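Local coordinates for protein polyketide synthase PksR (Bacillus subtilis, PDB 4U3V) that takes part in intermediate steps of bacillaene synthesis as a trans-acyltransferase polyketide synthase, this chain being its double-hotdog enoyl-isomerase domain, at residues 143-148 / 183-188; 205-210 / 245-250; 56-61 / 124-129; 217-222 / 261-266. All blocks are in the same frame, centred on the assembly; numbering follows the deposited sequence.

All four contacts set a helix against a strand through apolar surfaces, at different depths of the double hotdog. Contacts 2, 3 and 4 are buried; contact 1 lies nearer the surface, about 20 Å from the chain centre, and keeps a salt bridge on its helix. Contacts 2 and 4 share helix 205-219: its first turns lay a methionine on a cysteine and a leucine of the strand, its end meets an aromatic cluster. Contact 3 belongs to the other hotdog, where a tyrosine rests on two alanine methyls. Contacts 1 and 2 are joined by backbone hydrogen bonding of neighbouring strands, whereas contacts 2 and 3 touch where A56 packs against P205, T208 and N209.

Contact 1 (143-148 / 183-188); sequences ENVKHS and SILAKI
K146, whose backbone is touched by L185, sends its ammonium group to the carboxylate of E143 one helical turn earlier. NZ meets OE2 of E143 on the syn side at 3.0 Å, lying 20° out of the carboxylate plane, and forms a salt bridge within segment 143-148. The lysine chain reaches this carboxylate by bending at its third torsion (chi3 125°), while its base stays beside the strand. There, one branch of L185 does all the touching: CD2 lies 4.2 Å from both CA and CB of K146 and 4.4 Å from CG1 of V145. CG of L185 stands anti to the backbone N (chi1 167°), which carries the branch out from the strand toward the helix. L149 from a loop and W248 from strand 247-257 also pack on L185, and K146 touches Y178 of strand 174-180. At the end of the segment, OG of S148 donates to O of V145 at 3.1 Å. With only 107 Å² buried and a single methyl bridging the gap, the helix is held to strand 183-188 by loose dispersion contacts; its charges are paired along the helix itself and contribute no polar bond to the strand.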
loop_
_atom_site.group_PDB
_atom_site.type_symbol
_atom_site.label_atom_id
_atom_site.label_comp_id
_atom_site.label_asym_id
_atom_site.label_seq_id
_atom_site.Cartn_x
_atom_site.Cartn_y
_atom_site.Cartn_z
ATOM N N GLU A 143 -5.242 19.123 13.212
ATOM C CA GLU A 143 -5.855 20.434 13.039
ATOM C C GLU A 143 -4.803 21.476 12.656
ATOM O O GLU A 143 -5.035 22.317 11.799
ATOM C CB GLU A 143 -6.590 20.844 14.320
ATOM C CG GLU A 143 -7.946 20.174 14.488
ATOM C CD GLU A 143 -8.831 20.336 13.258
ATOM O OE1 GLU A 143 -8.908 21.459 12.697
ATOM O OE2 GLU A 143 -9.446 19.330 12.841
ATOM N N ASN A 144 -3.641 21.385 13.284
ATOM C CA ASN A 144 -2.513 22.241 12.981
ATOM C C ASN A 144 -2.068 22.093 11.531
ATOM O O ASN A 144 -2.026 23.059 10.772
ATOM C CB ASN A 144 -1.354 21.849 13.876
ATOM C CG ASN A 144 -0.636 23.036 14.423
ATOM O OD1 ASN A 144 0.221 23.618 13.757
ATOM N ND2 ASN A 144 -1.015 23.444 15.627
ATOM N N VAL A 145 -1.762 20.859 11.147
ATOM C CA VAL A 145 -1.386 20.572 9.768
ATOM C C VAL A 145 -2.442 21.069 8.768
ATOM O O VAL A 145 -2.116 21.710 7.775
ATOM C CB VAL A 145 -1.065 19.064 9.582
ATOM C CG1 VAL A 145 -0.732 18.774 8.126
ATOM C CG2 VAL A 145 0.099 18.661 10.472
ATOM N N LYS A 146 -3.702 20.739 9.017
ATOM C CA LYS A 146 -4.843 21.114 8.198
ATOM C C LYS A 146 -4.944 22.617 7.927
ATOM O O LYS A 146 -5.252 23.054 6.814
ATOM C CB LYS A 146 -6.085 20.663 8.956
ATOM C CG LYS A 146 -7.344 20.462 8.154
ATOM C CD LYS A 146 -8.199 19.447 8.891
ATOM C CE LYS A 146 -9.585 19.985 9.184
ATOM N NZ LYS A 146 -10.366 18.994 9.981
ATOM N N HIS A 147 -4.768 23.404 8.983
ATOM C CA HIS A 147 -4.871 24.865 8.902
ATOM C C HIS A 147 -4.048 25.470 7.787
ATOM O O HIS A 147 -4.508 26.385 7.102
ATOM C CB HIS A 147 -4.512 25.458 10.272
ATOM C CG HIS A 147 -4.410 26.962 10.292
ATOM N ND1 HIS A 147 -5.488 27.765 10.189
ATOM C CD2 HIS A 147 -3.308 27.799 10.470
ATOM C CE1 HIS A 147 -5.093 29.054 10.256
ATOM N NE2 HIS A 147 -3.760 29.072 10.445
ATOM N N SER A 148 -2.849 24.930 7.540
ATOM C CA SER A 148 -1.951 25.491 6.522
ATOM C C SER A 148 -2.163 24.973 5.086
ATOM O O SER A 148 -1.592 25.506 4.132
ATOM C CB SER A 148 -0.477 25.359 6.936
ATOM O OG SER A 148 -0.225 24.107 7.543
ATOM N N SER A 183 2.805 18.526 -0.014
ATOM C CA SER A 183 2.174 17.496 0.817
ATOM C C SER A 183 0.686 17.359 0.579
ATOM O O SER A 183 0.020 18.257 0.031
ATOM C CB SER A 183 2.420 17.757 2.314
ATOM O OG SER A 183 1.872 18.995 2.662
ATOM N N ILE A 184 0.126 16.280 1.107
ATOM C CA ILE A 184 -1.336 16.159 1.124
ATOM C C ILE A 184 -1.728 15.445 2.390
ATOM O O ILE A 184 -1.004 14.579 2.854
ATOM C CB ILE A 184 -1.892 15.479 -0.160
ATOM C CG1 ILE A 184 -3.432 15.662 -0.262
ATOM C CG2 ILE A 184 -1.401 14.018 -0.281
ATOM C CD1 ILE A 184 -3.977 15.398 -1.653
ATOM N N LEU A 185 -2.878 15.827 2.963
ATOM C CA LEU A 185 -3.373 15.206 4.195
ATOM C C LEU A 185 -4.750 14.643 3.866
ATOM O O LEU A 185 -5.587 15.322 3.283
ATOM C CB LEU A 185 -3.458 16.240 5.347
ATOM C CG LEU A 185 -4.240 15.785 6.584
ATOM C CD1 LEU A 185 -3.341 14.907 7.410
ATOM C CD2 LEU A 185 -4.693 17.034 7.369
ATOM N N ALA A 186 -4.911 13.334 4.035
ATOM C CA ALA A 186 -6.136 12.655 3.628
ATOM C C ALA A 186 -6.792 12.059 4.875
ATOM O O ALA A 186 -6.106 11.462 5.722
ATOM C CB ALA A 186 -5.823 11.533 2.629
ATOM N N LYS A 187 -8.098 12.241 5.005
ATOM C CA LYS A 187 -8.841 11.413 5.961
ATOM C C LYS A 187 -9.454 10.241 5.209
ATOM O O LYS A 187 -10.054 10.426 4.144
ATOM C CB LYS A 187 -9.942 12.227 6.646
ATOM C CG LYS A 187 -10.459 11.533 7.899
ATOM C CD LYS A 187 -11.594 12.312 8.534
ATOM C CE LYS A 187 -11.929 11.747 9.908
ATOM N NZ LYS A 187 -13.076 12.534 10.436
ATOM N N ILE A 188 -9.280 9.034 5.744
ATOM C CA ILE A 188 -9.850 7.861 5.122
ATOM C C ILE A 188 -10.784 7.089 6.040
ATOM O O ILE A 188 -10.744 7.240 7.251
ATOM C CB ILE A 188 -8.753 6.935 4.540
ATOM C CG1 ILE A 188 -7.992 6.182 5.644
ATOM C CG2 ILE A 188 -7.792 7.775 3.683
ATOM C CD1 ILE A 188 -6.822 5.355 5.098
#

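Contact 2 (205-210 / 245-250); sequences PLMTNS and GDCWLL
M207 and L249 form the apolar part of the interface, with C247 and S210 completing it. The thioether of M207 runs across the leucine side chain, its SD 4.1 Å from CD2 of L249, and its terminal CE comes within 4.3 Å of SG of C247. A bend at the second torsion (chi2 76°) and another at the third turn the sulfur and methyl toward the strand, although the CB of M207 does not point there. The other branch of L249 presses on the helix backbone: CD1 of L249 is 3.7 Å from C of S210 and 3.9 Å from CB of S210. Within the two segments the polar bonds lie on the helix. O of L206 is gripped twice by S210, by OG at 2.7 Å and by the backbone N at 3.0 Å, the two donors reaching it from opposite faces of the carbonyl plane. The OG bond has a C=O...donor angle of 157°. T173, from outside, also bonds this hydroxyl, so the buried group is satisfied, while CB of S210 faces L249. V267 touches both M207 and L249 and extends the apolar patch. The segment axes approach to 10.3 Å and cross at -41°, with the helix laid over the inner face of the strand, the sausage-in-a-bun packing that defines the hotdog fold, here in the C-terminal half of the double hotdog.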
loop_
_atom_site.group_PDB
_atom_site.type_symbol
_atom_site.label_atom_id
_atom_site.label_comp_id
_atom_site.label_asym_id
_atom_site.label_seq_id
_atom_site.Cartn_x
_atom_site.Cartn_y
_atom_site.Cartn_z
ATOM N N PRO A 205 -4.415 -4.004 2.723
ATOM C CA PRO A 205 -3.992 -3.403 1.445
ATOM C C PRO A 205 -4.768 -2.149 1.141
ATOM O O PRO A 205 -4.277 -1.288 0.398
ATOM C CB PRO A 205 -4.312 -4.474 0.396
ATOM C CG PRO A 205 -5.017 -5.558 1.102
ATOM C CD PRO A 205 -4.885 -5.393 2.579
ATOM N N LEU A 206 -5.969 -2.003 1.709
ATOM C CA LEU A 206 -6.680 -0.744 1.490
ATOM C C LEU A 206 -5.973 0.441 2.120
ATOM O O LEU A 206 -6.132 1.557 1.624
ATOM C CB LEU A 206 -8.141 -0.786 1.970
ATOM C CG LEU A 206 -9.027 -1.871 1.327
ATOM C CD1 LEU A 206 -10.437 -1.801 1.911
ATOM C CD2 LEU A 206 -9.059 -1.746 -0.190
ATOM N N MET A 207 -5.131 0.201 3.124
ATOM C CA MET A 207 -4.404 1.318 3.769
ATOM C C MET A 207 -3.319 1.811 2.811
ATOM O O MET A 207 -3.261 3.002 2.399
ATOM C CB MET A 207 -3.759 0.806 5.061
ATOM C CG MET A 207 -2.758 1.764 5.682
ATOM S SD MET A 207 -3.716 3.059 6.479
ATOM C CE MET A 207 -4.014 2.151 8.000
ATOM N N THR A 208 -2.534 0.868 2.330
ATOM C CA THR A 208 -1.477 1.218 1.385
ATOM C C THR A 208 -2.043 1.776 0.103
ATOM O O THR A 208 -1.547 2.751 -0.462
ATOM C CB THR A 208 -0.652 -0.062 1.102
ATOM O OG1 THR A 208 -0.193 -0.588 2.359
ATOM C CG2 THR A 208 0.505 0.229 0.165
ATOM N N ASN A 209 -3.135 1.213 -0.379
ATOM C CA ASN A 209 -3.661 1.739 -1.597
ATOM C C ASN A 209 -4.229 3.168 -1.405
ATOM O O ASN A 209 -4.223 3.948 -2.347
ATOM C CB ASN A 209 -4.748 0.803 -2.156
ATOM C CG ASN A 209 -5.106 1.143 -3.578
ATOM O OD1 ASN A 209 -4.326 0.877 -4.493
ATOM N ND2 ASN A 209 -6.298 1.777 -3.785
ATOM N N SER A 210 -4.783 3.465 -0.221
ATOM C CA SER A 210 -5.319 4.791 0.035
ATOM C C SER A 210 -4.200 5.807 -0.063
ATOM O O SER A 210 -4.413 6.928 -0.571
ATOM C CB SER A 210 -5.960 4.854 1.422
ATOM O OG SER A 210 -7.125 4.036 1.385
ATOM N N GLY A 245 -11.233 1.733 10.924
ATOM C CA GLY A 245 -12.109 2.884 11.104
ATOM C C GLY A 245 -11.493 4.117 10.477
ATOM O O GLY A 245 -10.838 4.027 9.429
ATOM N N ASP A 246 -11.706 5.270 11.101
ATOM C CA ASP A 246 -11.211 6.524 10.554
ATOM C C ASP A 246 -9.750 6.716 10.907
ATOM O O ASP A 246 -9.328 6.451 12.037
ATOM C CB ASP A 246 -12.028 7.703 11.076
ATOM C CG ASP A 246 -13.421 7.752 10.490
ATOM O OD1 ASP A 246 -13.757 6.900 9.632
ATOM O OD2 ASP A 246 -14.180 8.664 10.879
ATOM N N CYS A 247 -8.979 7.205 9.943
ATOM C CA CYS A 247 -7.648 7.635 10.235
ATOM C C CYS A 247 -7.175 8.587 9.138
ATOM O O CYS A 247 -7.926 8.895 8.200
ATOM C CB CYS A 247 -6.700 6.446 10.359
ATOM S SG CYS A 247 -6.608 5.420 8.874
ATOM N N TRP A 248 -6.012 9.171 9.385
ATOM C CA TRP A 248 -5.467 10.203 8.507
ATOM C C TRP A 248 -4.163 9.738 7.896
ATOM O O TRP A 248 -3.447 8.934 8.479
ATOM C CB TRP A 248 -5.192 11.461 9.315
ATOM C CG TRP A 248 -6.431 12.099 9.882
ATOM C CD1 TRP A 248 -7.099 11.752 11.066
ATOM C CD2 TRP A 248 -7.195 13.210 9.327
ATOM N NE1 TRP A 248 -8.208 12.533 11.244
ATOM C CE2 TRP A 248 -8.321 13.437 10.250
ATOM C CE3 TRP A 248 -7.112 13.972 8.174
ATOM C CZ2 TRP A 248 -9.257 14.449 10.041
ATOM C CZ3 TRP A 248 -8.023 15.029 8.005
ATOM C CH2 TRP A 248 -9.077 15.253 8.916
ATOM N N LEU A 249 -3.875 10.215 6.684
ATOM C CA LEU A 249 -2.550 9.950 6.056
ATOM C C LEU A 249 -1.933 11.334 5.811
ATOM O O LEU A 249 -2.558 12.158 5.141
ATOM C CB LEU A 249 -2.736 9.246 4.693
ATOM C CG LEU A 249 -3.609 7.995 4.649
ATOM C CD1 LEU A 249 -3.701 7.478 3.199
ATOM C CD2 LEU A 249 -2.926 6.979 5.550
ATOM N N LEU A 250 -0.704 11.540 6.270
ATOM C CA LEU A 250 0.000 12.784 6.010
ATOM C C LEU A 250 1.157 12.395 5.095
ATOM O O LEU A 250 2.040 11.601 5.462
ATOM C CB LEU A 250 0.511 13.377 7.337
ATOM C CG LEU A 250 1.456 14.578 7.198
ATOM C CD1 LEU A 250 0.850 15.630 6.282
ATOM C CD2 LEU A 250 1.767 15.158 8.570
#

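Contact 3 (56-61 / 124-129); sequences ATYGSL and PAAIGQ
In the core of the N-terminal hotdog, Y58 of the helix lies against a classic beta bulge, where A125 and A126 both face I112 of the neighbouring strand. The two alanine methyls meet different parts of the tyrosine. CB of A126 supports its base, 3.8 Å from both CB and CG of Y58, and comes to the ring obliquely. CB of A125 attends the far end, 3.7 Å from CE1 and 3.9 Å from OH of Y58. Over one face of the ring lies the carbonyl O of A125, 4.4 Å from CE2 of Y58. Setting CG of Y58 anti to its carbonyl carbon (chi1 -53°) lays the phenol along the bulge, and the small alanine side chains allow a close approach of the backbones, with CA of Y58 only 6.6 Å from CA of A126. The bulge thus presents two consecutive residues to the helix, where a regular strand would turn one of them to the other face. As in hotdog folds, helix 56-69 lies on the concave face of its curved sheet. Around the tyrosine, the ring of Y83 meets it with planes at about 55°, and I87, L97 and I112 also touch its side chain. Elsewhere on the helix, A56 packs on T208 and N209, and OG of S60 is hydrogen-bonded to O of V203, joining this hotdog to the C-terminal one.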
loop_
_atom_site.group_PDB
_atom_site.type_symbol
_atom_site.label_atom_id
_atom_site.label_comp_id
_atom_site.label_asym_id
_atom_site.label_seq_id
_atom_site.Cartn_x
_atom_site.Cartn_y
_atom_site.Cartn_z
ATOM N N ALA A 56 -0.608 -2.616 -3.833
ATOM C CA ALA A 56 -0.835 -2.589 -2.380
ATOM C C ALA A 56 -0.901 -3.973 -1.703
ATOM O O ALA A 56 -0.665 -4.097 -0.495
ATOM C CB ALA A 56 -2.105 -1.759 -2.093
ATOM N N THR A 57 -1.277 -5.003 -2.472
ATOM C CA THR A 57 -1.362 -6.348 -1.958
ATOM C C THR A 57 -0.035 -6.783 -1.348
ATOM O O THR A 57 0.020 -7.471 -0.346
ATOM C CB THR A 57 -1.781 -7.322 -3.085
ATOM O OG1 THR A 57 -2.972 -6.816 -3.736
ATOM C CG2 THR A 57 -2.092 -8.703 -2.498
ATOM N N TYR A 58 1.055 -6.430 -2.009
ATOM C CA TYR A 58 2.353 -7.039 -1.696
ATOM C C TYR A 58 2.906 -6.666 -0.325
ATOM O O TYR A 58 3.416 -7.548 0.382
ATOM C CB TYR A 58 3.363 -6.736 -2.796
ATOM C CG TYR A 58 2.881 -7.113 -4.149
ATOM C CD1 TYR A 58 2.367 -8.381 -4.368
ATOM C CD2 TYR A 58 2.952 -6.219 -5.225
ATOM C CE1 TYR A 58 1.852 -8.725 -5.593
ATOM C CE2 TYR A 58 2.461 -6.573 -6.470
ATOM C CZ TYR A 58 1.926 -7.832 -6.643
ATOM O OH TYR A 58 1.441 -8.216 -7.858
ATOM N N GLY A 59 2.813 -5.386 0.060
ATOM C CA GLY A 59 3.293 -4.974 1.400
ATOM C C GLY A 59 2.478 -5.679 2.493
ATOM O O GLY A 59 3.020 -6.117 3.520
ATOM N N SER A 60 1.173 -5.863 2.245
ATOM C CA SER A 60 0.359 -6.565 3.256
ATOM C C SER A 60 0.777 -8.041 3.434
ATOM O O SER A 60 0.786 -8.560 4.570
ATOM C CB SER A 60 -1.122 -6.495 2.881
ATOM O OG SER A 60 -1.588 -5.117 2.986
ATOM N N LEU A 61 1.029 -8.734 2.323
ATOM C CA LEU A 61 1.562 -10.126 2.370
ATOM C C LEU A 61 2.934 -10.170 3.017
ATOM O O LEU A 61 3.247 -11.084 3.800
ATOM C CB LEU A 61 1.647 -10.728 0.959
ATOM C CG LEU A 61 0.309 -11.206 0.407
ATOM C CD1 LEU A 61 0.412 -11.451 -1.100
ATOM C CD2 LEU A 61 -0.079 -12.482 1.159
ATOM N N PRO A 124 8.165 -14.506 -9.495
ATOM C CA PRO A 124 8.185 -13.414 -8.507
ATOM C C PRO A 124 7.290 -12.201 -8.863
ATOM O O PRO A 124 7.261 -11.733 -10.028
ATOM C CB PRO A 124 9.679 -13.045 -8.404
ATOM C CG PRO A 124 10.255 -13.480 -9.712
ATOM C CD PRO A 124 9.490 -14.720 -10.122
ATOM N N ALA A 125 6.445 -11.810 -7.913
ATOM C CA ALA A 125 5.634 -10.609 -8.040
ATOM C C ALA A 125 6.334 -9.439 -7.338
ATOM O O ALA A 125 6.251 -8.285 -7.802
ATOM C CB ALA A 125 4.264 -10.841 -7.399
ATOM N N ALA A 126 6.938 -9.730 -6.188
ATOM C CA ALA A 126 7.615 -8.684 -5.362
ATOM C C ALA A 126 8.724 -9.275 -4.533
ATOM O O ALA A 126 8.692 -10.449 -4.213
ATOM C CB ALA A 126 6.593 -7.979 -4.440
ATOM N N ILE A 127 9.686 -8.437 -4.136
ATOM C CA ILE A 127 10.774 -8.881 -3.288
ATOM C C ILE A 127 11.024 -7.787 -2.283
ATOM O O ILE A 127 10.771 -6.610 -2.571
ATOM C CB ILE A 127 12.053 -9.145 -4.119
ATOM C CG1 ILE A 127 12.480 -7.880 -4.870
ATOM C CG2 ILE A 127 11.808 -10.284 -5.102
ATOM C CD1 ILE A 127 13.961 -7.551 -4.768
ATOM N N GLY A 128 11.329 -8.196 -1.059
ATOM C CA GLY A 128 11.725 -7.251 0.004
ATOM C C GLY A 128 12.546 -7.902 1.106
ATOM O O GLY A 128 13.028 -9.041 0.956
ATOM N N GLN A 129 12.614 -7.222 2.247
ATOM C CA GLN A 129 13.291 -7.738 3.422
ATOM C C GLN A 129 12.419 -7.462 4.613
ATOM O O GLN A 129 11.605 -6.536 4.591
ATOM C CB GLN A 129 14.637 -7.039 3.606
ATOM C CG GLN A 129 15.623 -7.348 2.490
ATOM C CD GLN A 129 16.902 -6.549 2.613
ATOM O OE1 GLN A 129 17.216 -6.026 3.677
ATOM N NE2 GLN A 129 17.614 -6.401 1.507
#

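Contact 4 (217-222 / 261-266); sequences SFLEQF and LLFDVD
F263 pushes its ring out from the strand as the main bump of this contact, and F218 and L219 receive it at its edge. CE1 of F263 sits 3.7 Å from CD2 of F218, with CE2 of F218 close beside it. The approach is oblique, with ring centroids 5.8 Å apart, although the planes stand at 80°. CG of F218 is anti to its backbone N (chi1 168°), which swings that ring toward the strand. L219 lies alongside: its CD2 reaches CD1 of L261 tip to tip at 4.0 Å and CZ of F263 at 4.3 Å, so one methyl touches both strand side chains. Behind this front the chain closes in a type I turn from L219 to F222. NE2 of Q221 donates to O of F218 at 3.0 Å, the acceptor lying nearly in the amide plane, and bonds also to O of D180. CG of Q221 covers one face of the F222 ring, over its centre, while CE2 of F218 lies at its edge. F228 packs on both L219 and L261, I251 and L253 of strand 247-257 also touch F263, and strand 260-268 runs between strands 247-257 and 274-283, facing the last turn of helix 205-219.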
loop_
_atom_site.group_PDB
_atom_site.type_symbol
_atom_site.label_atom_id
_atom_site.label_comp_id
_atom_site.label_asym_id
_atom_site.label_seq_id
_atom_site.Cartn_x
_atom_site.Cartn_y
_atom_site.Cartn_z
ATOM N N SER A 217 -3.964 12.348 -6.036
ATOM C CA SER A 217 -4.646 13.614 -5.776
ATOM C C SER A 217 -3.671 14.781 -5.561
ATOM O O SER A 217 -3.865 15.879 -6.080
ATOM C CB SER A 217 -5.548 13.478 -4.523
ATOM O OG SER A 217 -6.545 12.473 -4.717
ATOM N N PHE A 218 -2.569 14.490 -4.887
ATOM C CA PHE A 218 -1.475 15.469 -4.749
ATOM C C PHE A 218 -0.944 15.866 -6.127
ATOM O O PHE A 218 -0.767 17.052 -6.416
ATOM C CB PHE A 218 -0.347 14.885 -3.882
ATOM C CG PHE A 218 0.935 15.696 -3.911
ATOM C CD1 PHE A 218 1.019 16.908 -3.232
ATOM C CD2 PHE A 218 2.042 15.273 -4.627
ATOM C CE1 PHE A 218 2.157 17.702 -3.313
ATOM C CE2 PHE A 218 3.190 16.058 -4.717
ATOM C CZ PHE A 218 3.254 17.283 -4.071
ATOM N N LEU A 219 -0.661 14.867 -6.968
ATOM C CA LEU A 219 0.011 15.120 -8.259
ATOM C C LEU A 219 -0.914 15.828 -9.255
ATOM O O LEU A 219 -0.451 16.377 -10.231
ATOM C CB LEU A 219 0.513 13.793 -8.864
ATOM C CG LEU A 219 1.682 13.229 -8.023
ATOM C CD1 LEU A 219 1.976 11.778 -8.326
ATOM C CD2 LEU A 219 2.956 14.064 -8.126
ATOM N N GLU A 220 -2.207 15.785 -8.979
ATOM C CA GLU A 220 -3.239 16.292 -9.883
ATOM C C GLU A 220 -3.034 17.777 -10.094
ATOM O O GLU A 220 -3.471 18.336 -11.099
ATOM C CB GLU A 220 -4.609 16.037 -9.247
ATOM C CG GLU A 220 -5.829 16.401 -10.087
ATOM C CD GLU A 220 -6.323 17.831 -9.865
ATOM O OE1 GLU A 220 -6.028 18.430 -8.799
ATOM O OE2 GLU A 220 -7.011 18.370 -10.768
ATOM N N GLN A 221 -2.392 18.422 -9.118
ATOM C CA GLN A 221 -2.185 19.866 -9.160
ATOM C C GLN A 221 -1.186 20.247 -10.223
ATOM O O GLN A 221 -1.148 21.410 -10.651
ATOM C CB GLN A 221 -1.747 20.412 -7.803
ATOM C CG GLN A 221 -0.285 20.152 -7.469
ATOM C CD GLN A 221 0.049 20.563 -6.051
ATOM O OE1 GLN A 221 0.143 21.752 -5.749
ATOM N NE2 GLN A 221 0.044 19.606 -5.146
ATOM N N PHE A 222 -0.413 19.271 -10.710
ATOM C CA PHE A 222 0.693 19.586 -11.603
ATOM C C PHE A 222 0.284 19.289 -13.039
ATOM O O PHE A 222 -0.760 18.654 -13.273
ATOM C CB PHE A 222 1.977 18.824 -11.224
ATOM C CG PHE A 222 2.480 19.142 -9.839
ATOM C CD1 PHE A 222 2.993 20.403 -9.533
ATOM C CD2 PHE A 222 2.422 18.177 -8.824
ATOM C CE1 PHE A 222 3.396 20.718 -8.235
ATOM C CE2 PHE A 222 2.845 18.482 -7.546
ATOM C CZ PHE A 222 3.347 19.746 -7.248
ATOM N N LEU A 261 9.210 9.489 -8.241
ATOM C CA LEU A 261 8.737 10.419 -7.218
ATOM C C LEU A 261 8.564 9.582 -5.957
ATOM O O LEU A 261 7.815 8.610 -5.967
ATOM C CB LEU A 261 7.354 10.976 -7.611
ATOM C CG LEU A 261 7.414 11.883 -8.843
ATOM C CD1 LEU A 261 6.031 11.967 -9.497
ATOM C CD2 LEU A 261 7.834 13.248 -8.371
ATOM N N LEU A 262 9.239 9.963 -4.880
ATOM C CA LEU A 262 9.179 9.185 -3.626
ATOM C C LEU A 262 8.572 10.063 -2.531
ATOM O O LEU A 262 8.848 11.280 -2.435
ATOM C CB LEU A 262 10.570 8.739 -3.161
ATOM C CG LEU A 262 11.059 7.440 -3.825
ATOM C CD1 LEU A 262 11.351 7.624 -5.305
ATOM C CD2 LEU A 262 12.267 6.856 -3.096
ATOM N N PHE A 263 7.754 9.429 -1.700
ATOM C CA PHE A 263 6.955 10.113 -0.686
ATOM C C PHE A 263 7.185 9.443 0.649
ATOM O O PHE A 263 7.374 8.232 0.726
ATOM C CB PHE A 263 5.433 9.996 -1.042
ATOM C CG PHE A 263 5.067 10.687 -2.297
ATOM C CD1 PHE A 263 4.648 12.010 -2.260
ATOM C CD2 PHE A 263 5.243 10.052 -3.526
ATOM C CE1 PHE A 263 4.344 12.680 -3.441
ATOM C CE2 PHE A 263 4.997 10.747 -4.720
ATOM C CZ PHE A 263 4.524 12.044 -4.670
ATOM N N ASP A 264 7.128 10.222 1.718
ATOM C CA ASP A 264 6.927 9.656 3.052
ATOM C C ASP A 264 5.460 9.709 3.454
ATOM O O ASP A 264 4.733 10.645 3.114
ATOM C CB ASP A 264 7.824 10.359 4.103
ATOM C CG ASP A 264 9.292 9.967 3.982
ATOM O OD1 ASP A 264 9.654 9.113 3.124
ATOM O OD2 ASP A 264 10.124 10.551 4.734
ATOM N N VAL A 265 5.005 8.688 4.188
ATOM C CA VAL A 265 3.595 8.613 4.532
ATOM C C VAL A 265 3.479 8.257 6.001
ATOM O O VAL A 265 3.969 7.201 6.416
ATOM C CB VAL A 265 2.867 7.491 3.751
ATOM C CG1 VAL A 265 1.394 7.483 4.144
ATOM C CG2 VAL A 265 3.015 7.691 2.249
ATOM N N ASP A 266 2.852 9.141 6.777
ATOM C CA ASP A 266 2.504 8.807 8.188
ATOM C C ASP A 266 1.009 8.578 8.335
ATOM O O ASP A 266 0.166 9.385 7.946
ATOM C CB ASP A 266 2.938 9.929 9.147
ATOM C CG ASP A 266 4.450 10.008 9.350
ATOM O OD1 ASP A 266 5.137 8.968 9.355
ATOM O OD2 ASP A 266 4.951 11.127 9.596
#